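PDB 4H6Q: proline dehydrogenase from Deinococcus radiodurans, which catalyses the FAD-dependent oxidation of L-proline to (S)-1-pyrroline-5-carboxylate with a quinone as acceptor, the first step of proline breakdown to glutamate. Local coordinates for residues A[136-139]-A[143-146]; A[104-109]-A[145-150]. All blocks are in the same frame, centred on the assembly; numbering follows the deposited sequence.

Contact 1: A[136-139]-A[143-146]; sequences LDME and RVDV. With FAD (flavin-adenine dinucleotide), chain C.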
ATOM      1  N   LEU A 136      -0.706   4.221   5.125  1.00  8.06           N
ATOM      2  CA  LEU A 136      -2.052   4.712   4.781  1.00  8.91           C
ATOM      3  C   LEU A 136      -2.150   4.734   3.257  1.00  9.23           C
ATOM      4  O   LEU A 136      -1.578   5.621   2.589  1.00 10.16           O
ATOM      5  CB  LEU A 136      -2.278   6.120   5.343  1.00  9.48           C
ATOM      6  CG  LEU A 136      -1.893   6.256   6.836  1.00  9.85           C
ATOM      7  CD1 LEU A 136      -2.032   7.702   7.272  1.00 12.14           C
ATOM      8  CD2 LEU A 136      -2.721   5.329   7.746  1.00 11.19           C
ATOM      9  N   ASP A 137      -2.858   3.734   2.678  1.00  9.81           N
ATOM     10  CA  ASP A 137      -3.060   3.688   1.220  1.00  9.86           C
ATOM     11  C   ASP A 137      -3.809   4.967   0.774  1.00 11.04           C
ATOM     12  O   ASP A 137      -4.569   5.582   1.539  1.00 11.91           O
ATOM     13  CB  ASP A 137      -3.919   2.482   0.856  1.00  9.22           C
ATOM     14  CG  ASP A 137      -3.181   1.162   0.889  1.00  9.40           C
ATOM     15  OD1 ASP A 137      -1.937   1.110   1.020  1.00 11.68           O
ATOM     16  OD2 ASP A 137      -3.933   0.126   0.745  1.00 11.46           O
ATOM     17  N   MET A 138      -3.581   5.371  -0.461  1.00 10.51           N
ATOM     18  CA  MET A 138      -4.334   6.501  -0.997  1.00 10.59           C
ATOM     19  C   MET A 138      -5.523   6.037  -1.829  1.00 10.42           C
ATOM     20  O   MET A 138      -5.365   5.248  -2.777  1.00 11.68           O
ATOM     21  CB  MET A 138      -3.447   7.463  -1.797  1.00 12.14           C
ATOM     22  CG  MET A 138      -4.138   8.829  -2.053  1.00 11.71           C
ATOM     23  SD  MET A 138      -4.475   9.782  -0.533  1.00 12.88           S
ATOM     24  CE  MET A 138      -2.847  10.269  -0.024  1.00 15.17           C
ATOM     25  N   GLU A 139      -6.728   6.477  -1.462  1.00 10.84           N
ATOM     26  CA  GLU A 139      -7.941   6.105  -2.151  1.00 12.06           C
ATOM     27  C   GLU A 139      -8.296   7.155  -3.206  1.00 12.57           C
ATOM     28  O   GLU A 139      -7.378   7.760  -3.779  1.00 13.13           O
ATOM     29  CB  GLU A 139      -9.053   5.790  -1.115  1.00 13.50           C
ATOM     30  CG  GLU A 139      -8.592   4.641  -0.157  1.00 12.67           C
ATOM     31  CD  GLU A 139      -9.664   4.236   0.827  1.00 13.99           C
ATOM     32  OE1 GLU A 139      -9.667   4.769   1.974  1.00 14.90           O
ATOM     33  OE2 GLU A 139     -10.525   3.388   0.451  1.00 14.58           O
ATOM     34  N   ARG A 143     -10.555  11.926  -1.008  1.00 14.77           N
ATOM     35  CA  ARG A 143     -10.029  11.577   0.322  1.00 14.35           C
ATOM     36  C   ARG A 143      -8.589  12.051   0.516  1.00 13.51           C
ATOM     37  O   ARG A 143      -8.001  11.827   1.566  1.00 14.67           O
ATOM     38  CB  ARG A 143     -10.162  10.057   0.564  1.00 16.28           C
ATOM     39  CG  ARG A 143     -11.649   9.674   0.819  1.00 18.28           C
ATOM     40  CD  ARG A 143     -11.844   8.167   0.947  1.00 19.54           C
ATOM     41  NE  ARG A 143     -13.275   7.886   1.179  1.00 19.13           N
ATOM     42  CZ  ARG A 143     -13.847   7.766   2.373  1.00 17.83           C
ATOM     43  NH1 ARG A 143     -13.127   7.879   3.490  1.00 17.84           N
ATOM     44  NH2 ARG A 143     -15.132   7.481   2.445  1.00 18.02           N
ATOM     45  N   VAL A 144      -7.988  12.681  -0.500  1.00 13.62           N
ATOM     46  CA  VAL A 144      -6.552  13.047  -0.426  1.00 13.73           C
ATOM     47  C   VAL A 144      -6.285  14.092   0.658  1.00 13.72           C
ATOM     48  O   VAL A 144      -5.376  13.894   1.482  1.00 14.60           O
ATOM     49  CB  VAL A 144      -6.019  13.563  -1.799  1.00 13.28           C
ATOM     50  CG1 VAL A 144      -4.573  14.043  -1.649  1.00 14.10           C
ATOM     51  CG2 VAL A 144      -6.146  12.481  -2.868  1.00 14.92           C
ATOM     52  N   ASP A 145      -7.071  15.175   0.723  1.00 14.55           N
ATOM     53  CA  ASP A 145      -6.802  16.208   1.733  1.00 14.72           C
ATOM     54  C   ASP A 145      -6.876  15.663   3.144  1.00 15.08           C
ATOM     55  O   ASP A 145      -5.955  15.872   3.958  1.00 16.46           O
ATOM     56  CB  ASP A 145      -7.770  17.399   1.550  1.00 18.02           C
ATOM     57  CG  ASP A 145      -7.416  18.231   0.323  1.00 21.86           C
ATOM     58  OD1 ASP A 145      -8.272  18.486  -0.543  1.00 32.15           O
ATOM     59  OD2 ASP A 145      -6.275  18.647   0.223  1.00 25.43           O
ATOM     60  N   VAL A 146      -7.962  14.966   3.477  1.00 15.19           N
ATOM     61  CA  VAL A 146      -8.099  14.428   4.819  1.00 15.95           C
ATOM     62  C   VAL A 146      -7.034  13.364   5.119  1.00 13.15           C
ATOM     63  O   VAL A 146      -6.479  13.328   6.220  1.00 14.57           O
ATOM     64  CB  VAL A 146      -9.540  13.867   5.123  1.00 17.51           C
ATOM     65  CG1 VAL A 146      -9.957  12.700   4.211  1.00 19.53           C
ATOM     66  CG2 VAL A 146      -9.646  13.430   6.566  1.00 18.85           C
TER
HETATM   67  PA  FAD C2001       0.854  -0.207 -15.687  0.55 14.40           P
HETATM   68  O1A FAD C2001       1.394   0.860 -16.644  0.55 15.96           O
HETATM   69  O2A FAD C2001      -0.597  -0.240 -15.436  0.55 18.64           O
HETATM   70  O5B FAD C2001       1.232  -1.617 -16.038  0.55 12.22           O
HETATM   71  C5B FAD C2001       2.589  -1.946 -16.289  0.55 12.38           C
HETATM   72  C4B FAD C2001       2.793  -3.407 -16.633  0.55 11.53           C
HETATM   73  O4B FAD C2001       2.695  -4.141 -15.433  0.55 10.79           O
HETATM   74  C3B FAD C2001       1.738  -3.987 -17.504  0.55 13.61           C
HETATM   75  O3B FAD C2001       1.912  -3.741 -18.890  0.55 16.46           O
HETATM   76  C2B FAD C2001       1.824  -5.418 -17.131  0.55 11.61           C
HETATM   77  O2B FAD C2001       2.977  -6.037 -17.659  0.55 15.55           O
HETATM   78  C1B FAD C2001       1.972  -5.318 -15.647  0.55 10.69           C
HETATM   79  N9A FAD C2001       0.701  -5.245 -14.927  0.55  9.62           N
HETATM   80  C8A FAD C2001       0.265  -4.202 -14.111  0.55 10.01           C
HETATM   81  N7A FAD C2001      -0.939  -4.450 -13.594  0.55  9.02           N
HETATM   82  C5A FAD C2001      -1.312  -5.713 -14.045  0.55  7.85           C
HETATM   83  C6A FAD C2001      -2.433  -6.502 -13.864  0.55  9.64           C
HETATM   84  N6A FAD C2001      -3.516  -6.083 -13.035  0.55 10.71           N
HETATM   85  N1A FAD C2001      -2.475  -7.694 -14.479  0.55 10.89           N
HETATM   86  C2A FAD C2001      -1.467  -8.136 -15.259  0.55 12.06           C
HETATM   87  N3A FAD C2001      -0.359  -7.411 -15.479  0.55 10.34           N
HETATM   88  C4A FAD C2001      -0.275  -6.230 -14.875  0.55  9.21           C
HETATM   89  N1  FAD C2001      -2.727   2.986  -6.361  0.55  8.53           N
HETATM   90  C2  FAD C2001      -3.498   3.778  -5.568  0.55  8.69           C
HETATM   91  O2  FAD C2001      -4.293   4.629  -6.172  0.55  7.61           O
HETATM   92  N3  FAD C2001      -3.453   3.729  -4.201  0.55  9.52           N
HETATM   93  C4  FAD C2001      -2.608   2.845  -3.540  0.55  9.88           C
HETATM   94  O4  FAD C2001      -2.592   2.797  -2.192  0.55 10.22           O
HETATM   95  C4X FAD C2001      -1.762   1.964  -4.347  0.55  9.57           C
HETATM   96  N5  FAD C2001      -0.907   1.072  -3.752  0.55  8.53           N
HETATM   97  C5X FAD C2001      -0.114   0.305  -4.576  0.55  6.88           C
HETATM   98  C6  FAD C2001       0.780  -0.611  -3.999  0.55  6.56           C
HETATM   99  C7  FAD C2001       1.628  -1.390  -4.826  0.55  7.52           C
HETATM  100  C7M FAD C2001       2.602  -2.386  -4.200  0.55  9.74           C
HETATM  101  C8  FAD C2001       1.554  -1.228  -6.230  0.55  6.68           C
HETATM  102  C8M FAD C2001       2.441  -2.030  -7.144  0.55  6.42           C
HETATM  103  C9  FAD C2001       0.632  -0.335  -6.798  0.55  7.04           C
HETATM  104  C9A FAD C2001      -0.177   0.436  -5.986  0.55  8.79           C
HETATM  105  N10 FAD C2001      -1.066   1.348  -6.586  0.55 11.44           N
HETATM  106  C10 FAD C2001      -1.869   2.107  -5.771  0.55  9.36           C
HETATM  107  C1' FAD C2001      -1.130   1.542  -8.026  0.55 13.33           C
HETATM  108  C2' FAD C2001      -2.228   0.842  -8.764  0.55 16.62           C
HETATM  109  O2' FAD C2001      -2.476  -0.364  -8.052  0.55 17.79           O
HETATM  110  C3' FAD C2001      -1.593   0.908 -10.175  0.55 19.73           C
HETATM  111  O3' FAD C2001      -2.045   1.949 -10.988  0.55 17.45           O
HETATM  112  C4' FAD C2001      -1.513  -0.346 -10.953  0.55 21.36           C
HETATM  113  O4' FAD C2001      -0.779  -1.211 -10.162  0.55 21.81           O
HETATM  114  C5' FAD C2001      -0.808  -0.055 -12.269  0.55 18.59           C
HETATM  115  O5' FAD C2001       0.251  -0.949 -12.415  0.55 13.44           O
HETATM  116  P   FAD C2001       1.715  -0.487 -12.837  0.55 10.42           P
HETATM  117  O1P FAD C2001       2.371   0.717 -12.095  0.55  9.51           O
HETATM  118  O2P FAD C2001       2.464  -1.841 -12.956  0.55 13.71           O
HETATM  119  O3P FAD C2001       1.638  -0.054 -14.391  0.55 13.05           O
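At the C-terminal end of strand 133-136 in the proline dehydrogenase beta8-alpha8 barrel, Met-138 and Glu-139 of the following loop meet Arg-143 and Val-144, where helix 144-158 starts. This beta-to-alpha loop faces the flavin. The sulfur of Met-138 does the touching. Its SD lies 3.9 Å from Val-144 CG2 and equally near Val-144 CA, with the two side chains crossing at about a right angle. The Met-138 chain starts anti to its own N (chi1 -165°), then bends at chi2 and chi3, which brings the sulfur nearer the helix than the CB direction alone would. The backbone of Met-138 serves the cofactor. FAD N3 donates to Met-138 O at 2.8 Å in a nearly straight bond (169°). Met-138 N returns a longer, more bent bond to FAD O4 (3.3 Å, 139°). Together they hold the pyrimidine edge of the isoalloxazine. Asp-137, probably an active-site residue, which also touches the bound tetrahydrofuran-2-carboxylic acid, meets the same oxygen, with its CB 3.3 Å from FAD O4. Its carboxylate pairs with Lys-100 and Arg-189. Glu-139 and Arg-143 are oppositely charged but form no salt bridge. Glu-139 turns OE2 to Ser-102, and Arg-143 gives NH1 to Gln-106. Their nearest approach is Glu-139 OE1 to Arg-143 CD, at 4.2 Å.

Contact 2: A[104-109]-A[145-150]; sequences VGQGKD and DVTLEQ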
ATOM      1  N   VAL A 104     -11.804   1.964   8.101  1.00 11.15           N
ATOM      2  CA  VAL A 104     -11.797   2.086   9.557  1.00 11.84           C
ATOM      3  C   VAL A 104     -12.453   3.372  10.053  1.00 12.50           C
ATOM      4  O   VAL A 104     -12.301   3.763  11.212  1.00 14.44           O
ATOM      5  CB  VAL A 104     -10.374   1.895  10.130  1.00 12.09           C
ATOM      6  CG1 VAL A 104      -9.931   0.464   9.903  1.00 12.34           C
ATOM      7  CG2 VAL A 104      -9.362   2.900   9.562  1.00 11.87           C
ATOM      8  N   GLY A 105     -13.231   4.014   9.165  1.00 13.13           N
ATOM      9  CA  GLY A 105     -14.125   5.069   9.603  1.00 14.50           C
ATOM     10  C   GLY A 105     -13.810   6.496   9.236  1.00 14.55           C
ATOM     11  O   GLY A 105     -14.454   7.402   9.756  1.00 15.85           O
ATOM     12  N   GLN A 106     -12.832   6.718   8.353  1.00 13.10           N
ATOM     13  CA  GLN A 106     -12.516   8.061   7.916  1.00 14.74           C
ATOM     14  C   GLN A 106     -13.724   8.826   7.423  1.00 17.15           C
ATOM     15  O   GLN A 106     -14.427   8.360   6.551  1.00 21.53           O
ATOM     16  CB  GLN A 106     -11.467   7.981   6.804  1.00 13.71           C
ATOM     17  CG  GLN A 106     -10.941   9.365   6.366  1.00 15.09           C
ATOM     18  CD  GLN A 106     -10.004   9.243   5.212  1.00 14.06           C
ATOM     19  OE1 GLN A 106     -10.396   8.800   4.113  1.00 15.73           O
ATOM     20  NE2 GLN A 106      -8.744   9.594   5.423  1.00 13.81           N
ATOM     21  N   GLY A 107     -13.949  10.003   7.995  1.00 18.75           N
ATOM     22  CA  GLY A 107     -15.069  10.830   7.595  1.00 21.02           C
ATOM     23  C   GLY A 107     -16.237  10.685   8.536  1.00 22.99           C
ATOM     24  O   GLY A 107     -17.200  11.470   8.397  1.00 25.83           O
ATOM     25  N   LYS A 108     -16.226   9.751   9.471  1.00 20.67           N
ATOM     26  CA  LYS A 108     -17.303   9.602  10.436  1.00 20.98           C
ATOM     27  C   LYS A 108     -16.843  10.128  11.790  1.00 22.01           C
ATOM     28  O   LYS A 108     -15.719   9.924  12.202  1.00 22.59           O
ATOM     29  CB  LYS A 108     -17.668   8.116  10.583  1.00 21.73           C
ATOM     30  CG  LYS A 108     -18.047   7.451   9.258  1.00 25.12           C
ATOM     31  CD  LYS A 108     -18.281   5.958   9.413  1.00 26.65           C
ATOM     32  CE  LYS A 108     -18.604   5.331   8.068  1.00 28.86           C
ATOM     33  NZ  LYS A 108     -19.879   5.849   7.476  1.00 29.05           N
ATOM     34  N   ASP A 109     -17.734  10.809  12.475  1.00 22.78           N
ATOM     35  CA  ASP A 109     -17.457  11.316  13.794  1.00 23.66           C
ATOM     36  C   ASP A 109     -17.920  10.334  14.859  1.00 23.27           C
ATOM     37  O   ASP A 109     -19.040   9.815  14.803  1.00 26.54           O
ATOM     38  CB  ASP A 109     -18.235  12.627  13.988  1.00 27.35           C
ATOM     39  CG  ASP A 109     -17.981  13.234  15.340  1.00 30.22           C
ATOM     40  OD1 ASP A 109     -17.156  14.179  15.397  1.00 34.01           O
ATOM     41  OD2 ASP A 109     -18.562  12.730  16.346  1.00 29.87           O
ATOM     42  N   ASP A 145      -7.071  15.175   0.723  1.00 14.55           N
ATOM     43  CA  ASP A 145      -6.802  16.208   1.733  1.00 14.72           C
ATOM     44  C   ASP A 145      -6.876  15.663   3.144  1.00 15.08           C
ATOM     45  O   ASP A 145      -5.955  15.872   3.958  1.00 16.46           O
ATOM     46  CB  ASP A 145      -7.770  17.399   1.550  1.00 18.02           C
ATOM     47  CG  ASP A 145      -7.416  18.231   0.323  1.00 21.86           C
ATOM     48  OD1 ASP A 145      -8.272  18.486  -0.543  1.00 32.15           O
ATOM     49  OD2 ASP A 145      -6.275  18.647   0.223  1.00 25.43           O
ATOM     50  N   VAL A 146      -7.962  14.966   3.477  1.00 15.19           N
ATOM     51  CA  VAL A 146      -8.099  14.428   4.819  1.00 15.95           C
ATOM     52  C   VAL A 146      -7.034  13.364   5.119  1.00 13.15           C
ATOM     53  O   VAL A 146      -6.479  13.328   6.220  1.00 14.57           O
ATOM     54  CB  VAL A 146      -9.540  13.867   5.123  1.00 17.51           C
ATOM     55  CG1 VAL A 146      -9.957  12.700   4.211  1.00 19.53           C
ATOM     56  CG2 VAL A 146      -9.646  13.430   6.566  1.00 18.85           C
ATOM     57  N   THR A 147      -6.704  12.518   4.150  1.00 12.76           N
ATOM     58  CA  THR A 147      -5.649  11.523   4.399  1.00 12.05           C
ATOM     59  C   THR A 147      -4.302  12.202   4.660  1.00 12.81           C
ATOM     60  O   THR A 147      -3.573  11.782   5.563  1.00 12.18           O
ATOM     61  CB  THR A 147      -5.527  10.537   3.230  1.00 11.98           C
ATOM     62  OG1 THR A 147      -6.788   9.865   3.089  1.00 13.04           O
ATOM     63  CG2 THR A 147      -4.428   9.498   3.434  1.00 12.93           C
ATOM     64  N   LEU A 148      -3.949  13.238   3.908  1.00 12.74           N
ATOM     65  CA  LEU A 148      -2.675  13.936   4.143  1.00 12.54           C
ATOM     66  C   LEU A 148      -2.640  14.727   5.461  1.00 13.40           C
ATOM     67  O   LEU A 148      -1.590  14.789   6.130  1.00 13.32           O
ATOM     68  CB  LEU A 148      -2.288  14.835   2.953  1.00 13.49           C
ATOM     69  CG  LEU A 148      -1.991  14.061   1.659  1.00 16.04           C
ATOM     70  CD1 LEU A 148      -1.578  15.036   0.552  1.00 18.40           C
ATOM     71  CD2 LEU A 148      -0.950  12.932   1.805  1.00 16.72           C
ATOM     72  N   GLU A 149      -3.775  15.300   5.863  1.00 13.57           N
ATOM     73  CA  GLU A 149      -3.901  15.936   7.165  1.00 14.93           C
ATOM     74  C   GLU A 149      -3.719  14.916   8.290  1.00 13.50           C
ATOM     75  O   GLU A 149      -2.961  15.128   9.260  1.00 14.50           O
ATOM     76  CB  GLU A 149      -5.256  16.609   7.309  1.00 17.01           C
ATOM     77  N   GLN A 150      -4.413  13.781   8.171  1.00 14.38           N
ATOM     78  CA  GLN A 150      -4.330  12.741   9.190  1.00 13.99           C
ATOM     79  C   GLN A 150      -2.931  12.116   9.223  1.00 12.11           C
ATOM     80  O   GLN A 150      -2.385  11.834  10.312  1.00 12.51           O
ATOM     81  CB  GLN A 150      -5.412  11.702   8.991  1.00 14.60           C
ATOM     82  CG  GLN A 150      -6.817  12.248   9.214  1.00 14.16           C
ATOM     83  CD  GLN A 150      -7.936  11.258   8.942  1.00 15.11           C
ATOM     84  OE1 GLN A 150      -7.822  10.372   8.107  1.00 15.27           O
ATOM     85  NE2 GLN A 150      -9.040  11.417   9.674  1.00 17.84           N
TER
HETATM   86  O   HOH W   1      -8.659   7.144   2.646  1.00 15.62           O
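Gln-106 NE2 donates two hydrogen bonds to helix 144-158, tying the loop after barrel strand 96-99 to a neighbouring helix of the beta8-alpha8 barrel. Gln-106 NE2 lies 2.9 Å from Gln-150 OE1 in a nearly straight bond (172°), and 3.1 Å from Thr-147 OG1. Both acceptors lie close to the amide plane of Gln-106, which suits its two N-H groups and fixes the turn of the amide. At the far end of the first bond, NE2 sits above the carbonyl plane of Gln-150. The other end of the amide is also held: Gln-106 OE1 accepts from a water at 2.8 Å, with Arg-143 NH1 as its second partner. The same water reaches Thr-147 OG1 only weakly. Thr-147 OG1 also bonds Arg-143 O, one turn back. With CG anti to the backbone N (chi1 -174°) and the chain straight beyond it, the Gln-106 amide is carried across from the type II beta turn of residues 105-108 to the helix. A leucine here would probably leave Gln-150 OE1 and Thr-147 OG1 without this donor and Arg-143 NH1 without this acceptor. Val-146 CG1 sits over the face of the Gln-106 amide, 3.6 Å from Gln-106 CD.

How the contacts relate
Both contacts use the start of helix 144-158 and share Asp-145 and Val-146; their centres are about 8 Å apart. Contact 1 sets the helix start against the loop that binds the flavin. Contact 2 joins residues 146, 147 and 150 of the same helix to the loop of 104-109, farther from the cofactor: the Thr-147 side chain is about 9 Å from FAD and about 12 Å from the bound tetrahydrofuran-2-carboxylic acid. The two are linked by polar and apolar contacts. Arg-143 NH1 lies 2.9 Å from Gln-106 OE1, a probable hydrogen bond. Met-138 CE packs 3.7 Å from Leu-148 CD2 and 3.9 Å from Thr-147 CG2.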